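Side-chain contacts in arginase (RocF) (Helicobacter pylori, PDB 4G3H), which probably hydrolyses L-arginine to urea and L-ornithine, using two manganese ions per subunit: residues A[112-117]-A[135-140]; A[119-124]-A[179-184]. One frame throughout, in Å; residues are numbered along the deposited sequence.

Contact 1: A[112-117]-A[135-140]; sequences ILYLDA and MPLGMV. With MN (manganese (II) ion), chain E; MN (manganese (II) ion), chain F.
The hydroxyl of Tyr-114 sits between the helix start and the metal site. Tyr-114 OH is hydrogen-bonded to OD2 of Asp-120, a manganese ligand. On the helix side, the ring of Pro-136 passes this hydroxyl at about a right angle to the tyrosine, with Pro-136 CG 3.8 Å from Tyr-114 OH. The manganese of chain E is 4.0 Å from Tyr-114 OH, so the phenol is a second-shell group and not a ligand.

Leu-137 carries the apolar half of the contact. Its CD1 stands over the middle of the Tyr-114 ring, 3.5 Å from the centroid and 5° off the ring normal. This is a CH-pi contact made with one face. The two side chains come from opposite directions. Leu-137 holds CD1 anti to CA (chi2 -177°), and this extended branch brings the methyl to the ring. Leu-137 CG lies over the same face, 3.8 Å from Tyr-114 CE1. The ring of His-91 also meets that of Tyr-114, with the planes nearly parallel.

Strand 110-115 ends just before Asp-116, whose carboxylate bridges the two manganese ions. Asp-116 OD2 binds the ion of chain E at 2.1 Å. Asp-116 OD1 binds the ion of chain F at 2.2 Å. Asp-234 also serves both ions, Asp-120 completes the protein ligands of the first, and His-118 and Asp-236 those of the second. A binuclear site at the ends of the central parallel strands is the hallmark of the arginase fold.

The tyrosine thus has a greasy face and a polar tip. Leu-137 covers the face and Pro-136 touches the hydroxyl, both from the helix, while the hydroxyl probably helps to position Asp-120. The hydrogen bond would probably draw some charge from that carboxylate and temper its hold on the metal.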
loop_
_atom_site.group_PDB
_atom_site.type_symbol
_atom_site.label_atom_id
_atom_site.label_comp_id
_atom_site.label_asym_id
_atom_site.label_seq_id
_atom_site.Cartn_x
_atom_site.Cartn_y
_atom_site.Cartn_z
ATOM N N ILE A 112 3.663 2.191 -9.940
ATOM C CA ILE A 112 3.218 1.559 -8.702
ATOM C C ILE A 112 3.652 0.097 -8.587
ATOM O O ILE A 112 3.393 -0.703 -9.474
ATOM C CB ILE A 112 1.675 1.594 -8.584
ATOM C CG1 ILE A 112 1.167 3.028 -8.712
ATOM C CG2 ILE A 112 1.239 1.014 -7.244
ATOM C CD1 ILE A 112 -0.342 3.127 -8.792
ATOM N N LEU A 113 4.322 -0.242 -7.493
ATOM C CA LEU A 113 4.740 -1.619 -7.247
ATOM C C LEU A 113 3.742 -2.042 -6.188
ATOM O O LEU A 113 3.750 -1.507 -5.077
ATOM C CB LEU A 113 6.170 -1.673 -6.702
ATOM C CG LEU A 113 7.253 -1.185 -7.674
ATOM C CD1 LEU A 113 8.600 -1.103 -6.972
ATOM C CD2 LEU A 113 7.322 -2.122 -8.880
ATOM N N TYR A 114 2.871 -2.981 -6.548
ATOM C CA TYR A 114 1.814 -3.439 -5.652
ATOM C C TYR A 114 1.977 -4.916 -5.298
ATOM O O TYR A 114 1.668 -5.787 -6.110
ATOM C CB TYR A 114 0.458 -3.219 -6.346
ATOM C CG TYR A 114 -0.725 -3.001 -5.429
ATOM C CD1 TYR A 114 -0.956 -1.756 -4.847
ATOM C CD2 TYR A 114 -1.630 -4.027 -5.169
ATOM C CE1 TYR A 114 -2.056 -1.529 -4.038
ATOM C CE2 TYR A 114 -2.748 -3.811 -4.349
ATOM C CZ TYR A 114 -2.952 -2.553 -3.791
ATOM O OH TYR A 114 -4.052 -2.306 -3.002
ATOM N N LEU A 115 2.458 -5.195 -4.090
ATOM C CA LEU A 115 2.660 -6.570 -3.636
ATOM C C LEU A 115 1.439 -6.945 -2.825
ATOM O O LEU A 115 1.210 -6.392 -1.747
ATOM C CB LEU A 115 3.930 -6.666 -2.788
ATOM C CG LEU A 115 5.234 -6.496 -3.578
ATOM C CD1 LEU A 115 5.332 -5.069 -4.107
ATOM C CD2 LEU A 115 6.429 -6.818 -2.669
ATOM N N ASP A 116 0.668 -7.906 -3.327
ATOM C CA ASP A 116 -0.589 -8.246 -2.676
ATOM C C ASP A 116 -1.146 -9.563 -3.218
ATOM O O ASP A 116 -0.843 -9.961 -4.344
ATOM C CB ASP A 116 -1.570 -7.111 -2.995
ATOM C CG ASP A 116 -2.767 -7.065 -2.080
ATOM O OD1 ASP A 116 -3.361 -8.112 -1.762
ATOM O OD2 ASP A 116 -3.135 -5.945 -1.698
ATOM N N ALA A 117 -1.960 -10.235 -2.413
ATOM C CA ALA A 117 -2.582 -11.473 -2.850
ATOM C C ALA A 117 -3.800 -11.079 -3.684
ATOM O O ALA A 117 -4.325 -11.889 -4.449
ATOM C CB ALA A 117 -3.022 -12.304 -1.645
ATOM N N MET A 135 -11.367 -1.414 -2.637
ATOM C CA MET A 135 -11.064 -1.138 -4.037
ATOM C C MET A 135 -10.252 0.147 -4.239
ATOM O O MET A 135 -10.591 0.982 -5.087
ATOM C CB MET A 135 -12.365 -1.041 -4.828
ATOM C CG MET A 135 -13.421 -0.186 -4.149
ATOM S SD MET A 135 -14.751 0.301 -5.259
ATOM C CE MET A 135 -15.485 -1.282 -5.642
ATOM N N PRO A 136 -9.161 0.318 -3.472
ATOM C CA PRO A 136 -8.354 1.532 -3.633
ATOM C C PRO A 136 -7.822 1.712 -5.051
ATOM O O PRO A 136 -7.834 2.819 -5.584
ATOM C CB PRO A 136 -7.236 1.346 -2.600
ATOM C CG PRO A 136 -7.095 -0.137 -2.511
ATOM C CD PRO A 136 -8.537 -0.601 -2.504
ATOM N N LEU A 137 -7.359 0.627 -5.665
ATOM C CA LEU A 137 -6.829 0.716 -7.020
ATOM C C LEU A 137 -7.940 0.958 -8.039
ATOM O O LEU A 137 -7.720 1.613 -9.059
ATOM C CB LEU A 137 -6.039 -0.551 -7.380
ATOM C CG LEU A 137 -4.657 -0.658 -6.714
ATOM C CD1 LEU A 137 -3.947 -1.908 -7.195
ATOM C CD2 LEU A 137 -3.825 0.586 -7.049
ATOM N N GLY A 138 -9.130 0.434 -7.755
ATOM C CA GLY A 138 -10.254 0.634 -8.649
ATOM C C GLY A 138 -10.606 2.111 -8.697
ATOM O O GLY A 138 -11.100 2.610 -9.708
ATOM N N MET A 139 -10.348 2.812 -7.595
ATOM C CA MET A 139 -10.629 4.241 -7.500
ATOM C C MET A 139 -9.475 5.045 -8.088
ATOM O O MET A 139 -9.680 6.114 -8.663
ATOM C CB MET A 139 -10.843 4.635 -6.039
ATOM C CG MET A 139 -11.986 3.896 -5.366
ATOM S SD MET A 139 -12.142 4.362 -3.640
ATOM C CE MET A 139 -12.463 6.088 -3.839
ATOM N N VAL A 140 -8.258 4.535 -7.932
ATOM C CA VAL A 140 -7.090 5.212 -8.476
ATOM C C VAL A 140 -7.132 5.117 -9.996
ATOM O O VAL A 140 -6.746 6.055 -10.694
ATOM C CB VAL A 140 -5.775 4.567 -7.967
ATOM C CG1 VAL A 140 -4.605 4.990 -8.844
ATOM C CG2 VAL A 140 -5.518 4.985 -6.524
HETATM MN MN MN E . -4.653 -5.288 -0.462
HETATM MN MN MN F . -4.625 -8.162 0.090
#

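Contact 2: A[119-124]-A[179-184]; sequences ADIHTA and LVYFGV. With MN (manganese (II) ion), chain E.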
loop_
_atom_site.group_PDB
_atom_site.type_symbol
_atom_site.label_atom_id
_atom_site.label_comp_id
_atom_site.label_asym_id
_atom_site.label_seq_id
_atom_site.Cartn_x
_atom_site.Cartn_y
_atom_site.Cartn_z
ATOM N N ALA A 119 -5.992 -7.924 -6.152
ATOM C CA ALA A 119 -5.848 -6.846 -7.123
ATOM C C ALA A 119 -6.428 -5.541 -6.569
ATOM O O ALA A 119 -6.049 -4.449 -6.996
ATOM C CB ALA A 119 -6.553 -7.223 -8.429
ATOM N N ASP A 120 -7.354 -5.663 -5.620
ATOM C CA ASP A 120 -7.987 -4.498 -4.996
ATOM C C ASP A 120 -8.588 -3.509 -5.994
ATOM O O ASP A 120 -8.535 -2.294 -5.784
ATOM C CB ASP A 120 -6.986 -3.748 -4.104
ATOM C CG ASP A 120 -6.572 -4.546 -2.872
ATOM O OD1 ASP A 120 -7.259 -5.525 -2.528
ATOM O OD2 ASP A 120 -5.561 -4.178 -2.235
ATOM N N ILE A 121 -9.166 -4.022 -7.073
ATOM C CA ILE A 121 -9.767 -3.159 -8.076
ATOM C C ILE A 121 -11.260 -2.977 -7.819
ATOM O O ILE A 121 -11.798 -1.882 -7.976
ATOM C CB ILE A 121 -9.553 -3.732 -9.493
ATOM C CG1 ILE A 121 -8.068 -3.644 -9.861
ATOM C CG2 ILE A 121 -10.405 -2.976 -10.501
ATOM C CD1 ILE A 121 -7.705 -4.300 -11.182
ATOM N N HIS A 122 -11.923 -4.052 -7.415
ATOM C CA HIS A 122 -13.351 -4.007 -7.146
ATOM C C HIS A 122 -13.662 -4.652 -5.805
ATOM O O HIS A 122 -13.142 -5.722 -5.478
ATOM C CB HIS A 122 -14.122 -4.734 -8.253
ATOM C CG HIS A 122 -14.112 -4.020 -9.570
ATOM N ND1 HIS A 122 -14.193 -4.685 -10.775
ATOM C CD2 HIS A 122 -14.041 -2.701 -9.872
ATOM C CE1 HIS A 122 -14.168 -3.807 -11.762
ATOM N NE2 HIS A 122 -14.076 -2.596 -11.241
ATOM N N THR A 123 -14.514 -4.000 -5.028
ATOM C CA THR A 123 -14.895 -4.525 -3.727
ATOM C C THR A 123 -15.530 -5.900 -3.891
ATOM O O THR A 123 -16.444 -6.076 -4.696
ATOM C CB THR A 123 -15.902 -3.600 -3.033
ATOM O OG1 THR A 123 -15.299 -2.318 -2.815
ATOM C CG2 THR A 123 -16.335 -4.190 -1.705
ATOM N N ALA A 124 -15.040 -6.871 -3.128
ATOM C CA ALA A 124 -15.564 -8.231 -3.189
ATOM C C ALA A 124 -16.101 -8.628 -1.813
ATOM O O ALA A 124 -15.534 -8.248 -0.793
ATOM C CB ALA A 124 -14.460 -9.191 -3.628
ATOM N N LEU A 179 1.360 0.020 -13.419
ATOM C CA LEU A 179 0.924 -0.551 -12.154
ATOM C C LEU A 179 1.416 -1.979 -12.296
ATOM O O LEU A 179 1.055 -2.665 -13.252
ATOM C CB LEU A 179 -0.607 -0.524 -12.038
ATOM C CG LEU A 179 -1.283 -1.549 -11.109
ATOM C CD1 LEU A 179 -0.806 -1.386 -9.670
ATOM C CD2 LEU A 179 -2.796 -1.372 -11.182
ATOM N N VAL A 180 2.263 -2.422 -11.373
ATOM C CA VAL A 180 2.796 -3.773 -11.453
ATOM C C VAL A 180 2.380 -4.616 -10.254
ATOM O O VAL A 180 2.758 -4.338 -9.112
ATOM C CB VAL A 180 4.340 -3.753 -11.557
ATOM C CG1 VAL A 180 4.866 -5.167 -11.795
ATOM C CG2 VAL A 180 4.776 -2.822 -12.686
ATOM N N TYR A 181 1.596 -5.651 -10.527
ATOM C CA TYR A 181 1.108 -6.547 -9.486
ATOM C C TYR A 181 2.084 -7.684 -9.210
ATOM O O TYR A 181 2.636 -8.274 -10.134
ATOM C CB TYR A 181 -0.231 -7.158 -9.900
ATOM C CG TYR A 181 -1.441 -6.269 -9.730
ATOM C CD1 TYR A 181 -1.760 -5.718 -8.483
ATOM C CD2 TYR A 181 -2.326 -6.060 -10.794
ATOM C CE1 TYR A 181 -2.938 -4.991 -8.297
ATOM C CE2 TYR A 181 -3.499 -5.341 -10.623
ATOM C CZ TYR A 181 -3.806 -4.811 -9.371
ATOM O OH TYR A 181 -5.000 -4.141 -9.192
ATOM N N PHE A 182 2.274 -8.000 -7.934
ATOM C CA PHE A 182 3.165 -9.085 -7.533
ATOM C C PHE A 182 2.428 -10.026 -6.587
ATOM O O PHE A 182 1.944 -9.596 -5.540
ATOM C CB PHE A 182 4.401 -8.529 -6.815
ATOM C CG PHE A 182 5.284 -7.674 -7.686
ATOM C CD1 PHE A 182 6.291 -8.251 -8.459
ATOM C CD2 PHE A 182 5.109 -6.291 -7.734
ATOM C CE1 PHE A 182 7.114 -7.463 -9.265
ATOM C CE2 PHE A 182 5.926 -5.495 -8.538
ATOM C CZ PHE A 182 6.931 -6.084 -9.305
ATOM N N GLY A 183 2.341 -11.300 -6.963
ATOM C CA GLY A 183 1.689 -12.295 -6.124
ATOM C C GLY A 183 0.168 -12.336 -6.105
ATOM O O GLY A 183 -0.420 -13.080 -5.314
ATOM N N VAL A 184 -0.479 -11.557 -6.965
ATOM C CA VAL A 184 -1.942 -11.531 -7.010
ATOM C C VAL A 184 -2.495 -12.916 -7.350
ATOM O O VAL A 184 -2.102 -13.523 -8.344
ATOM C CB VAL A 184 -2.446 -10.505 -8.047
ATOM C CG1 VAL A 184 -3.960 -10.567 -8.159
ATOM C CG2 VAL A 184 -2.003 -9.106 -7.642
HETATM MN MN MN E . -4.653 -5.288 -0.462
#
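Tyr-181 meets the loop 119-124 with the hydroxyl end of its ring. Ala-119 O and Ile-121 CD1 both lie at the edge, near the ring plane. Ala-119 CB instead comes from above the plane at the hydroxyl end, 3.5 Å from Tyr-181 OH. Tyr-181 OH donates a hydrogen bond to the backbone Ala-119 O. The bond is very short, at 2.5 Å. The angle at Ala-119 O, from its carbonyl carbon to Tyr-181 OH, is about 124°, so the phenol comes in well off the line of the C=O bond.

Ile-121 closes in on the same hydroxyl. Its side chain slants past the tyrosine, and its CG1 comes within 3.2 Å of Tyr-181 OH, a tight approach. CG1 of Ile-121 is anti to the carbonyl carbon (chi1 -69°), which sends this branch to the tyrosine. The other branch goes to His-122: Ile-121 CG2 lies 3.7 Å above the imidazole plane, over its centre. Val-184, just after the strand, adds a looser touch, with CG1 4.2 Å from Ala-119 CB.

Between the two apolar residues stands Asp-120, with a backbone in the left-handed region. Its OD2 binds the manganese of chain E at 2.3 Å. Glu-191 OE2 accepts hydrogen bonds from the backbone N of Ile-121 and of His-122, and Ile-195 of the same helix 189-198 packs on Ala-119 and Ile-121.

The buried phenol and the buried carbonyl satisfy each other here. Their bond ties the strand to the peptide directly before a metal ligand, and so probably helps to place the Asp-120 carboxylate.

Overall arrangement
The centres of contacts 1 and 2 are about 5 Å apart, and the two contacts touch. Their segments alternate along the chain: 112-117, 119-124, 135-140, 179-184. Strands 110-115 and 179-182 are neighbours in the eight-stranded parallel sheet and share backbone hydrogen bonds, among them Val-180 N with Ile-112 O. The loop 119-124 lies between strand 110-115 and helix 136-140. Leu-137 of contact 1 packs on Tyr-181 of contact 2, and Met-135 on Thr-123. Both contacts supply a carboxylate to the manganese of chain E. Sheet, loop and short helix therefore meet in one buried block beside the metal centre of the arginase fold.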